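Local coordinates for nitrogenase molybdenum-iron protein beta chain (Clostridium pasteurianum, PDB 4WES) that forms, with the alpha chain, the molybdenum-iron component of nitrogenase, which reduces dinitrogen to ammonium, and shares an [8Fe-7S] P-cluster with that chain, at residues H103-E109 with T137-Y142; P40-Q46 with M65-F71; P25-Y30 with H52-L56. All coordinates share one frame; numbering follows the deposited sequence. Where two conformers were deposited one is given.

Contact 1: H103-E109 with T137-Y142; sequences HTTCLSE and TNTPSY. With CLF (Fe(8)-S(7) cluster), chain H.
Cys106 and Ser141 meet at one iron of the [8Fe-7S] cluster, FE6, which is bound by Cys106 SG at 2.4 Å and by Ser141 OG at 2.0 Å. The two ligands come from different segments, and the shared iron joins the first turn of a helix to a loop. A serine ligand beside the cysteines is a known feature of the P-cluster, seen in its oxidised form in the Azotobacter enzyme; here Ser141 has two conformers, and the bond is that of the one described.

Hydrogen bonds hold the segments together farther from the metal. Thr139 N gives Thr104 OG1 an almost straight bond (2.8 Å, 177°), while Thr139 OG1 donates to Thr104 O from above the carbonyl plane. The Thr104 hydroxyl donates to Glu109 OE2 (2.6 Å). That oxygen also accepts Asn138 ND2 at 2.8 Å on its syn lone pair, the Thr104 hydroxyl arriving on the anti side. Two donors thus grip this one oxygen of the carboxylate, whose plane stands 87° from the Asn138 amide.

Apolar contact fills the remainder: the Glu109 chain, bent at chi2 (-66°), lays CG against the Pro140 ring, and Pro140 CB rests over one face of Tyr142, whose ring edge meets Cys106 CB.

Thr105 and Ser108 form a capping box at the start of helix 106-111, which follows strand 99-104. The facing loop leads from strand 133-136 toward helix 146-161, and Pro76 of the alpha chain packs on both cluster ligands.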
loop_
_atom_site.group_PDB
_atom_site.type_symbol
_atom_site.label_atom_id
_atom_site.label_comp_id
_atom_site.label_asym_id
_atom_site.label_seq_id
_atom_site.Cartn_x
_atom_site.Cartn_y
_atom_site.Cartn_z
ATOM N N HIS B 103 -18.982 -4.078 32.344
ATOM C CA HIS B 103 -19.659 -2.960 31.735
ATOM C C HIS B 103 -21.112 -3.394 31.469
ATOM O O HIS B 103 -21.467 -4.562 31.707
ATOM C CB HIS B 103 -18.947 -2.500 30.446
ATOM C CG HIS B 103 -18.881 -3.556 29.379
ATOM N ND1 HIS B 103 -17.781 -4.357 29.178
ATOM C CD2 HIS B 103 -19.808 -3.980 28.484
ATOM C CE1 HIS B 103 -18.030 -5.185 28.169
ATOM N NE2 HIS B 103 -19.255 -4.985 27.746
ATOM N N THR B 104 -21.947 -2.445 31.037
ATOM C CA THR B 104 -23.372 -2.714 30.925
ATOM C C THR B 104 -23.830 -2.535 29.481
ATOM O O THR B 104 -23.051 -2.222 28.613
ATOM C CB THR B 104 -24.157 -1.850 31.904
ATOM O OG1 THR B 104 -23.915 -0.481 31.589
ATOM C CG2 THR B 104 -23.750 -2.147 33.341
ATOM N N THR B 105 -25.102 -2.754 29.251
ATOM C CA THR B 105 -25.696 -2.597 27.934
ATOM C C THR B 105 -26.930 -1.733 28.009
ATOM O O THR B 105 -27.386 -1.400 29.088
ATOM C CB THR B 105 -26.075 -3.945 27.282
ATOM O OG1 THR B 105 -27.244 -4.483 27.897
ATOM C CG2 THR B 105 -24.932 -4.968 27.344
ATOM N N CYS B 106 -27.514 -1.407 26.850
ATOM C CA CYS B 106 -28.789 -0.700 26.901
ATOM C C CYS B 106 -29.853 -1.451 27.697
ATOM O O CYS B 106 -30.730 -0.810 28.273
ATOM C CB CYS B 106 -29.310 -0.463 25.494
ATOM S SG CYS B 106 -29.311 -1.905 24.388
ATOM N N LEU B 107 -29.790 -2.785 27.743
ATOM C CA LEU B 107 -30.796 -3.550 28.479
ATOM C C LEU B 107 -30.664 -3.307 29.978
ATOM O O LEU B 107 -31.638 -2.926 30.648
ATOM C CB LEU B 107 -30.621 -5.033 28.204
ATOM C CG LEU B 107 -31.600 -5.963 28.901
ATOM C CD1 LEU B 107 -33.061 -5.552 28.717
ATOM C CD2 LEU B 107 -31.390 -7.398 28.478
ATOM N N SER B 108 -29.470 -3.540 30.530
ATOM C CA SER B 108 -29.324 -3.378 31.968
ATOM C C SER B 108 -29.467 -1.913 32.387
ATOM O O SER B 108 -29.940 -1.646 33.501
ATOM C CB SER B 108 -28.026 -4.016 32.437
ATOM O OG SER B 108 -26.926 -3.657 31.611
ATOM N N GLU B 109 -29.074 -0.970 31.541
ATOM C CA GLU B 109 -29.241 0.434 31.846
ATOM C C GLU B 109 -30.733 0.836 31.796
ATOM O O GLU B 109 -31.210 1.588 32.658
ATOM C CB GLU B 109 -28.391 1.282 30.920
ATOM C CG GLU B 109 -26.881 1.095 31.159
ATOM C CD GLU B 109 -26.418 1.595 32.516
ATOM O OE1 GLU B 109 -27.004 2.562 33.014
ATOM O OE2 GLU B 109 -25.506 0.988 33.092
ATOM N N THR B 137 -18.135 -0.268 35.240
ATOM C CA THR B 137 -18.613 1.010 34.767
ATOM C C THR B 137 -20.025 0.829 34.204
ATOM O O THR B 137 -20.511 -0.284 34.121
ATOM C CB THR B 137 -17.678 1.655 33.734
ATOM O OG1 THR B 137 -18.121 2.978 33.457
ATOM C CG2 THR B 137 -17.611 0.862 32.478
ATOM N N ASN B 138 -20.673 1.949 33.894
ATOM C CA ASN B 138 -22.003 1.961 33.274
ATOM C C ASN B 138 -21.877 2.525 31.875
ATOM O O ASN B 138 -21.342 3.633 31.687
ATOM C CB ASN B 138 -22.979 2.819 34.102
ATOM C CG ASN B 138 -23.209 2.243 35.477
ATOM O OD1 ASN B 138 -22.473 2.553 36.443
ATOM N ND2 ASN B 138 -24.196 1.367 35.589
ATOM N N THR B 139 -22.344 1.767 30.901
ATOM C CA THR B 139 -22.130 2.050 29.475
ATOM C C THR B 139 -23.424 1.948 28.663
ATOM O O THR B 139 -23.564 1.089 27.799
ATOM C CB THR B 139 -21.032 1.122 28.922
ATOM O OG1 THR B 139 -21.289 -0.236 29.285
ATOM C CG2 THR B 139 -19.676 1.513 29.461
ATOM N N PRO B 140 -24.368 2.857 28.925
ATOM C CA PRO B 140 -25.599 2.874 28.124
ATOM C C PRO B 140 -25.341 3.165 26.666
ATOM O O PRO B 140 -24.789 4.194 26.314
ATOM C CB PRO B 140 -26.414 3.988 28.756
ATOM C CG PRO B 140 -25.398 4.913 29.365
ATOM C CD PRO B 140 -24.301 3.983 29.863
ATOM N N SER B 141 -25.787 2.260 25.804
ATOM C CA SER B 141 -25.460 2.372 24.386
ATOM C C SER B 141 -26.226 3.469 23.657
ATOM O O SER B 141 -25.853 3.853 22.531
ATOM C CB SER B 141 -25.688 1.047 23.679
ATOM O OG SER B 141 -26.894 0.446 24.030
ATOM N N TYR B 142 -27.293 3.953 24.265
ATOM C CA TYR B 142 -28.038 5.079 23.749
ATOM C C TYR B 142 -27.398 6.424 24.097
ATOM O O TYR B 142 -27.939 7.449 23.725
ATOM C CB TYR B 142 -29.478 4.978 24.219
ATOM C CG TYR B 142 -29.665 4.684 25.680
ATOM C CD1 TYR B 142 -29.929 3.390 26.106
ATOM C CD2 TYR B 142 -29.599 5.674 26.653
ATOM C CE1 TYR B 142 -30.113 3.100 27.441
ATOM C CE2 TYR B 142 -29.808 5.402 27.991
ATOM C CZ TYR B 142 -30.090 4.101 28.387
ATOM O OH TYR B 142 -30.296 3.797 29.717
HETATM FE FE1 CLF H . -29.874 -6.610 22.712
HETATM FE FE2 CLF H . -27.442 -6.817 22.181
HETATM FE FE3 CLF H . -29.165 -8.356 20.665
HETATM FE FE4 CLF H . -29.021 -5.659 20.423
HETATM S S1 CLF H . -28.556 -4.630 22.527
HETATM S S2A CLF H . -28.678 -8.603 22.920
HETATM S S4A CLF H . -27.382 -7.153 19.899
HETATM S S3A CLF H . -30.972 -6.879 20.672
HETATM FE FE5 CLF H . -27.110 -2.829 19.937
HETATM FE FE6 CLF H . -27.309 -1.375 23.243
HETATM FE FE7 CLF H . -25.147 -2.020 21.670
HETATM FE FE8 CLF H . -26.225 -4.270 22.678
HETATM S S2B CLF H . -27.045 -0.899 21.016
HETATM S S3B CLF H . -25.423 -2.536 23.912
HETATM S S4B CLF H . -25.278 -4.049 20.575
#

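Contact 2: P40-Q46 with M65-F71; sequences PHSHGSQ and MASTSSF. With CLF (Fe(8)-S(7) cluster), chain H.
The P-cluster pocket takes Ser45 from this contact, where the ends of two neighbouring parallel strands run on into loops beside the metal: Ser45, its backbone N beside Phe71 CB, has OG 3.1 Å from the cluster sulfur S2A and weakly hydrogen-bonded to Gly176 O of the alpha chain. Behind it, His41 pairs with Ser67 and Ser42 with Thr68. The parallel ladder rests on hydrogen bonds from Ser67 N to Pro40 O, Ser42 N to Ser67 O (2.8 Å, 176°) and Ser69 N to Ser42 O.

Two histidines use serine hydroxyls at their ring edges. In His41 the anti placement of CG relative to the backbone N (chi1 -176°) swings the ring over toward strand 67-68, where ND1 meets Ser67 OG and NE2 meets Ser69 OG, each at 2.8 Å and in the ring plane. Ser69 OG is shared, since His43 ND1 lies 2.7 Å from it, and bonds from both rings fix its position. His43 NE2 is held by Asp113.

These strands belong to a beta-alpha-beta unit, strand 38-43, helix 46-60 and strand 67-68, at one border of their parallel sheet; strand 99-104 flanks strand 38-43 on its other side.

Past the strands, Phe71 turns its ring edge to the face of His43 in a T-shaped pair, centroids 4.9 Å apart and planes at 79°. Gly44 CA sits over the Phe71 ring face in a CH-pi contact, 4.0 Å from its centroid, while Gly44 O accepts Phe71 N. Thr68 OG1 takes Ser70 N in an ST turn. One water links Ser42 OG, Thr68 OG1 and Ser45 O, and a second joins Gln46 N to Phe71 O. Ser70 OG donates to Gln46 OE1 (2.9 Å), an oxygen also bonded by Thr43 of the alpha chain.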
loop_
_atom_site.group_PDB
_atom_site.type_symbol
_atom_site.label_atom_id
_atom_site.label_comp_id
_atom_site.label_asym_id
_atom_site.label_seq_id
_atom_site.Cartn_x
_atom_site.Cartn_y
_atom_site.Cartn_z
ATOM N N PRO B 40 -13.007 -9.016 30.649
ATOM C CA PRO B 40 -14.160 -8.125 30.502
ATOM C C PRO B 40 -15.458 -8.910 30.666
ATOM O O PRO B 40 -15.540 -10.072 30.227
ATOM C CB PRO B 40 -14.047 -7.600 29.062
ATOM C CG PRO B 40 -12.628 -7.897 28.649
ATOM C CD PRO B 40 -12.264 -9.159 29.380
ATOM N N HIS B 41 -16.470 -8.268 31.266
ATOM C CA HIS B 41 -17.772 -8.880 31.466
ATOM C C HIS B 41 -18.865 -7.961 31.009
ATOM O O HIS B 41 -18.952 -6.810 31.442
ATOM C CB HIS B 41 -18.008 -9.213 32.939
ATOM C CG HIS B 41 -19.289 -9.928 33.171
ATOM N ND1 HIS B 41 -19.448 -11.266 32.906
ATOM C CD2 HIS B 41 -20.511 -9.453 33.528
ATOM C CE1 HIS B 41 -20.703 -11.589 33.133
ATOM N NE2 HIS B 41 -21.368 -10.517 33.518
ATOM N N SER B 42 -19.695 -8.471 30.092
ATOM C CA SER B 42 -20.815 -7.725 29.535
ATOM C C SER B 42 -22.091 -8.064 30.279
ATOM O O SER B 42 -22.617 -9.175 30.192
ATOM C CB SER B 42 -20.945 -8.110 28.075
ATOM O OG SER B 42 -22.035 -7.433 27.459
ATOM N N HIS B 43 -22.590 -7.105 31.065
ATOM C CA HIS B 43 -23.771 -7.347 31.863
ATOM C C HIS B 43 -25.036 -6.960 31.064
ATOM O O HIS B 43 -25.479 -5.814 31.056
ATOM C CB HIS B 43 -23.671 -6.555 33.183
ATOM C CG HIS B 43 -24.820 -6.775 34.099
ATOM N ND1 HIS B 43 -25.085 -7.997 34.678
ATOM C CD2 HIS B 43 -25.747 -5.914 34.567
ATOM C CE1 HIS B 43 -26.139 -7.871 35.459
ATOM N NE2 HIS B 43 -26.556 -6.615 35.418
ATOM N N GLY B 44 -25.573 -7.929 30.359
ATOM C CA GLY B 44 -26.719 -7.742 29.498
ATOM C C GLY B 44 -27.096 -9.054 28.840
ATOM O O GLY B 44 -26.677 -10.118 29.250
ATOM N N SER B 45 -27.895 -8.953 27.774
ATOM C CA SER B 45 -28.154 -10.098 26.934
ATOM C C SER B 45 -26.898 -10.412 26.125
ATOM O O SER B 45 -26.125 -9.514 25.764
ATOM C CB SER B 45 -29.366 -9.806 26.019
ATOM O OG SER B 45 -29.499 -10.791 25.018
ATOM N N GLN B 46 -26.657 -11.701 25.902
ATOM C CA GLN B 46 -25.404 -12.188 25.326
ATOM C C GLN B 46 -25.163 -11.790 23.898
ATOM O O GLN B 46 -24.024 -11.871 23.430
ATOM C CB GLN B 46 -25.314 -13.719 25.455
ATOM C CG GLN B 46 -26.312 -14.445 24.546
ATOM C CD GLN B 46 -26.819 -15.742 25.078
ATOM O OE1 GLN B 46 -26.285 -16.306 26.057
ATOM N NE2 GLN B 46 -27.824 -16.281 24.403
ATOM N N MET B 65 -11.513 -12.114 24.403
ATOM C CA MET B 65 -12.298 -12.830 25.398
ATOM C C MET B 65 -13.185 -11.893 26.191
ATOM O O MET B 65 -12.733 -10.801 26.578
ATOM C CB MET B 65 -11.341 -13.505 26.378
ATOM C CG MET B 65 -10.799 -14.818 25.850
ATOM S SD MET B 65 -12.143 -16.010 25.764
ATOM C CE MET B 65 -11.649 -16.986 24.376
ATOM N N ALA B 66 -14.412 -12.326 26.468
ATOM C CA ALA B 66 -15.295 -11.643 27.423
ATOM C C ALA B 66 -16.387 -12.626 27.826
ATOM O O ALA B 66 -16.802 -13.470 27.030
ATOM C CB ALA B 66 -15.930 -10.379 26.860
ATOM N N SER B 67 -16.852 -12.477 29.067
ATOM C CA SER B 67 -17.997 -13.201 29.590
ATOM C C SER B 67 -19.242 -12.302 29.536
ATOM O O SER B 67 -19.159 -11.096 29.299
ATOM C CB SER B 67 -17.715 -13.627 31.023
ATOM O OG SER B 67 -17.263 -12.553 31.803
ATOM N N THR B 68 -20.401 -12.919 29.782
ATOM C CA THR B 68 -21.659 -12.186 29.774
ATOM C C THR B 68 -22.617 -12.747 30.835
ATOM O O THR B 68 -22.533 -13.911 31.241
ATOM C CB THR B 68 -22.354 -12.215 28.363
ATOM O OG1 THR B 68 -23.688 -11.692 28.463
ATOM C CG2 THR B 68 -22.434 -13.607 27.779
ATOM N N SER B 69 -23.488 -11.856 31.298
ATOM C CA SER B 69 -24.546 -12.242 32.208
ATOM C C SER B 69 -25.652 -13.058 31.555
ATOM O O SER B 69 -26.482 -13.649 32.258
ATOM C CB SER B 69 -25.120 -11.014 32.893
ATOM O OG SER B 69 -24.181 -10.432 33.775
ATOM N N SER B 70 -25.716 -13.055 30.217
ATOM C CA SER B 70 -26.727 -13.824 29.499
ATOM C C SER B 70 -28.156 -13.598 30.034
ATOM O O SER B 70 -28.858 -14.524 30.446
ATOM C CB SER B 70 -26.404 -15.317 29.437
ATOM O OG SER B 70 -25.264 -15.560 28.612
ATOM N N PHE B 71 -28.602 -12.337 30.016
ATOM C CA PHE B 71 -29.976 -12.034 30.431
ATOM C C PHE B 71 -30.984 -12.863 29.641
ATOM O O PHE B 71 -30.861 -13.052 28.420
ATOM C CB PHE B 71 -30.328 -10.565 30.211
ATOM C CG PHE B 71 -29.848 -9.595 31.287
ATOM C CD1 PHE B 71 -28.628 -9.704 31.922
ATOM C CD2 PHE B 71 -30.630 -8.545 31.627
ATOM C CE1 PHE B 71 -28.213 -8.784 32.839
ATOM C CE2 PHE B 71 -30.215 -7.609 32.543
ATOM C CZ PHE B 71 -28.990 -7.724 33.129
HETATM FE FE1 CLF H . -29.874 -6.610 22.712
HETATM FE FE2 CLF H . -27.442 -6.817 22.181
HETATM FE FE3 CLF H . -29.165 -8.356 20.665
HETATM FE FE4 CLF H . -29.021 -5.659 20.423
HETATM S S1 CLF H . -28.556 -4.630 22.527
HETATM S S2A CLF H . -28.678 -8.603 22.920
HETATM S S4A CLF H . -27.382 -7.153 19.899
HETATM S S3A CLF H . -30.972 -6.879 20.672
HETATM FE FE5 CLF H . -27.110 -2.829 19.937
HETATM FE FE6 CLF H . -27.309 -1.375 23.243
HETATM FE FE7 CLF H . -25.147 -2.020 21.670
HETATM FE FE8 CLF H . -26.225 -4.270 22.678
HETATM S S2B CLF H . -27.045 -0.899 21.016
HETATM S S3B CLF H . -25.423 -2.536 23.912
HETATM S S4B CLF H . -25.278 -4.049 20.575
HETATM O O HOH W 1 -23.774 -9.405 26.995
HETATM O O HOH W 2 -28.578 -13.608 26.815
#

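Contact 3: P25-Y30 with H52-L56; sequences PVGAMY and HRTVL. With CLF (Fe(8)-S(7) cluster), chain H.
His52 lies between the P-cluster and helix 24-33, its ring edge turned to the cluster with NE2 3.4 Å from sulfur S4B. Pro25, near the start of the other helix, faces the same cluster: its CG is 3.7 Å from S3B, and its CB approaches His52 ND1 to 3.5 Å. This is a helix-helix packing in which segments 25-30 and 52-56 cross at -64° with their axes 9.7 Å apart. No hydrogen bond passes between them, so side-chain packing carries the contact.

Next outward comes Val26, the wedge at the closest backbone approach. Its CG2, anti to the backbone N, points into the other helix, touching His52 O and then Val55 CG1 at 3.7 Å and Leu56 CG. Val26 CB meanwhile backs onto His52 CB. Tyr82 of the alpha chain packs on Val26 and Val55 and meets the His52 ring with planes about 45° apart, bringing the subunit interface up to this pair.

Met29 extends from its backbone with chi1 anti (-176°) and chi2 likewise, and bends only at the thioether. The bend takes the methyl, CE, across to His52 CB. The sulfur lies beside Arg53, whose NE is held by Ala64 O.

Farther from the cluster, Leu56 packs between Met29 and Tyr30. The Tyr30 hydroxyl is tied to Val179 O and Thr204 of the same chain, outside the two helices. Leu56 divides its branches: CD1 lies 3.9 Å from Met29 SD, and CD2 lies 4.1 Å from Tyr30 CD1.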
loop_
_atom_site.group_PDB
_atom_site.type_symbol
_atom_site.label_atom_id
_atom_site.label_comp_id
_atom_site.label_asym_id
_atom_site.label_seq_id
_atom_site.Cartn_x
_atom_site.Cartn_y
_atom_site.Cartn_z
ATOM N N PRO B 25 -20.383 -0.319 24.586
ATOM C CA PRO B 25 -19.732 -1.436 25.283
ATOM C C PRO B 25 -18.433 -1.945 24.683
ATOM O O PRO B 25 -17.537 -2.312 25.448
ATOM C CB PRO B 25 -20.833 -2.485 25.355
ATOM C CG PRO B 25 -22.120 -1.651 25.404
ATOM C CD PRO B 25 -21.843 -0.565 24.407
ATOM N N VAL B 26 -18.302 -2.018 23.355
ATOM C CA VAL B 26 -17.030 -2.523 22.828
ATOM C C VAL B 26 -15.860 -1.622 23.255
ATOM O O VAL B 26 -14.733 -2.114 23.389
ATOM C CB VAL B 26 -17.043 -2.736 21.304
ATOM C CG1 VAL B 26 -17.012 -1.431 20.512
ATOM C CG2 VAL B 26 -15.903 -3.654 20.888
ATOM N N GLY B 27 -16.100 -0.329 23.415
ATOM C CA GLY B 27 -15.033 0.544 23.895
ATOM C C GLY B 27 -14.596 0.198 25.301
ATOM O O GLY B 27 -13.417 0.263 25.619
ATOM N N ALA B 28 -15.553 -0.114 26.154
ATOM C CA ALA B 28 -15.253 -0.572 27.510
ATOM C C ALA B 28 -14.562 -1.930 27.496
ATOM O O ALA B 28 -13.657 -2.178 28.326
ATOM C CB ALA B 28 -16.536 -0.631 28.340
ATOM N N MET B 29 -14.984 -2.836 26.603
ATOM C CA MET B 29 -14.353 -4.134 26.468
ATOM C C MET B 29 -12.881 -3.967 26.059
ATOM O O MET B 29 -11.998 -4.633 26.621
ATOM C CB MET B 29 -15.152 -4.960 25.452
ATOM C CG MET B 29 -14.667 -6.374 25.287
ATOM S SD MET B 29 -15.625 -7.357 24.119
ATOM C CE MET B 29 -17.175 -7.528 25.015
ATOM N N TYR B 30 -12.618 -3.101 25.088
ATOM C CA TYR B 30 -11.280 -2.819 24.651
ATOM C C TYR B 30 -10.421 -2.260 25.791
ATOM O O TYR B 30 -9.301 -2.714 26.019
ATOM C CB TYR B 30 -11.342 -1.853 23.459
ATOM C CG TYR B 30 -9.993 -1.487 22.893
ATOM C CD1 TYR B 30 -9.283 -2.388 22.129
ATOM C CD2 TYR B 30 -9.400 -0.245 23.134
ATOM C CE1 TYR B 30 -8.032 -2.083 21.639
ATOM C CE2 TYR B 30 -8.175 0.084 22.627
ATOM C CZ TYR B 30 -7.472 -0.834 21.873
ATOM O OH TYR B 30 -6.211 -0.587 21.388
ATOM N N HIS B 52 -19.628 -7.756 20.188
ATOM C CA HIS B 52 -18.507 -6.861 20.582
ATOM C C HIS B 52 -17.185 -7.604 20.554
ATOM O O HIS B 52 -16.175 -7.085 20.058
ATOM C CB HIS B 52 -18.830 -6.215 21.941
ATOM C CG HIS B 52 -20.122 -5.450 21.890
ATOM N ND1 HIS B 52 -20.765 -5.042 23.029
ATOM C CD2 HIS B 52 -20.920 -5.141 20.840
ATOM C CE1 HIS B 52 -21.906 -4.488 22.678
ATOM N NE2 HIS B 52 -22.030 -4.539 21.358
ATOM N N ARG B 53 -17.172 -8.826 21.067
ATOM C CA ARG B 53 -16.000 -9.686 20.902
ATOM C C ARG B 53 -15.658 -9.874 19.444
ATOM O O ARG B 53 -14.503 -9.881 19.030
ATOM C CB ARG B 53 -16.267 -11.068 21.532
ATOM C CG ARG B 53 -16.359 -11.033 23.062
ATOM C CD ARG B 53 -16.724 -12.405 23.597
ATOM N NE ARG B 53 -15.627 -13.336 23.321
ATOM C CZ ARG B 53 -15.743 -14.641 23.162
ATOM N NH1 ARG B 53 -16.891 -15.255 23.336
ATOM N NH2 ARG B 53 -14.666 -15.338 22.822
ATOM N N THR B 54 -16.699 -10.077 18.623
ATOM C CA THR B 54 -16.512 -10.355 17.206
ATOM C C THR B 54 -15.834 -9.239 16.476
ATOM O O THR B 54 -14.934 -9.475 15.644
ATOM C CB THR B 54 -17.872 -10.729 16.563
ATOM O OG1 THR B 54 -18.289 -11.998 17.095
ATOM C CG2 THR B 54 -17.802 -10.817 15.065
ATOM N N VAL B 55 -16.268 -7.993 16.702
ATOM C CA VAL B 55 -15.675 -6.891 15.939
ATOM C C VAL B 55 -14.185 -6.763 16.289
ATOM O O VAL B 55 -13.365 -6.456 15.437
ATOM C CB VAL B 55 -16.457 -5.576 16.090
ATOM C CG1 VAL B 55 -16.338 -5.009 17.481
ATOM C CG2 VAL B 55 -16.010 -4.559 15.053
ATOM N N LEU B 56 -13.836 -6.969 17.563
ATOM C CA LEU B 56 -12.429 -6.928 17.946
ATOM C C LEU B 56 -11.618 -8.011 17.230
ATOM O O LEU B 56 -10.502 -7.719 16.769
ATOM C CB LEU B 56 -12.308 -7.041 19.455
ATOM C CG LEU B 56 -12.845 -5.839 20.255
ATOM C CD1 LEU B 56 -12.841 -6.145 21.744
ATOM C CD2 LEU B 56 -12.036 -4.571 19.979
HETATM FE FE1 CLF H . -29.874 -6.610 22.712
HETATM FE FE2 CLF H . -27.442 -6.817 22.181
HETATM FE FE3 CLF H . -29.165 -8.356 20.665
HETATM FE FE4 CLF H . -29.021 -5.659 20.423
HETATM S S1 CLF H . -28.556 -4.630 22.527
HETATM S S2A CLF H . -28.678 -8.603 22.920
HETATM S S4A CLF H . -27.382 -7.153 19.899
HETATM S S3A CLF H . -30.972 -6.879 20.672
HETATM FE FE5 CLF H . -27.110 -2.829 19.937
HETATM FE FE6 CLF H . -27.309 -1.375 23.243
HETATM FE FE7 CLF H . -25.147 -2.020 21.670
HETATM FE FE8 CLF H . -26.225 -4.270 22.678
HETATM S S2B CLF H . -27.045 -0.899 21.016
HETATM S S3B CLF H . -25.423 -2.536 23.912
HETATM S S4B CLF H . -25.278 -4.049 20.575
#

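In the fold
All three contacts are buried and touch the [8Fe-7S] cluster, but only contact 1 supplies metal ligands. Contacts 1 and 2 share one parallel sheet, where strands 99-104 and 38-43 are neighbours; His103 O lies 2.9 Å from His43 N, and Ser108 OG 2.7 Å from His43 O, both probable hydrogen bonds. Their chemistry is largely polar, whereas contact 3, between two helices and nearest the chain's centre, is apolar packing. It meets the others by packing, for instance Pro25 and Ala28 against His103 of contact 1, and Met29 against Ala66 of contact 2. Partly exposed residues among those touching occur in contact 1 alone.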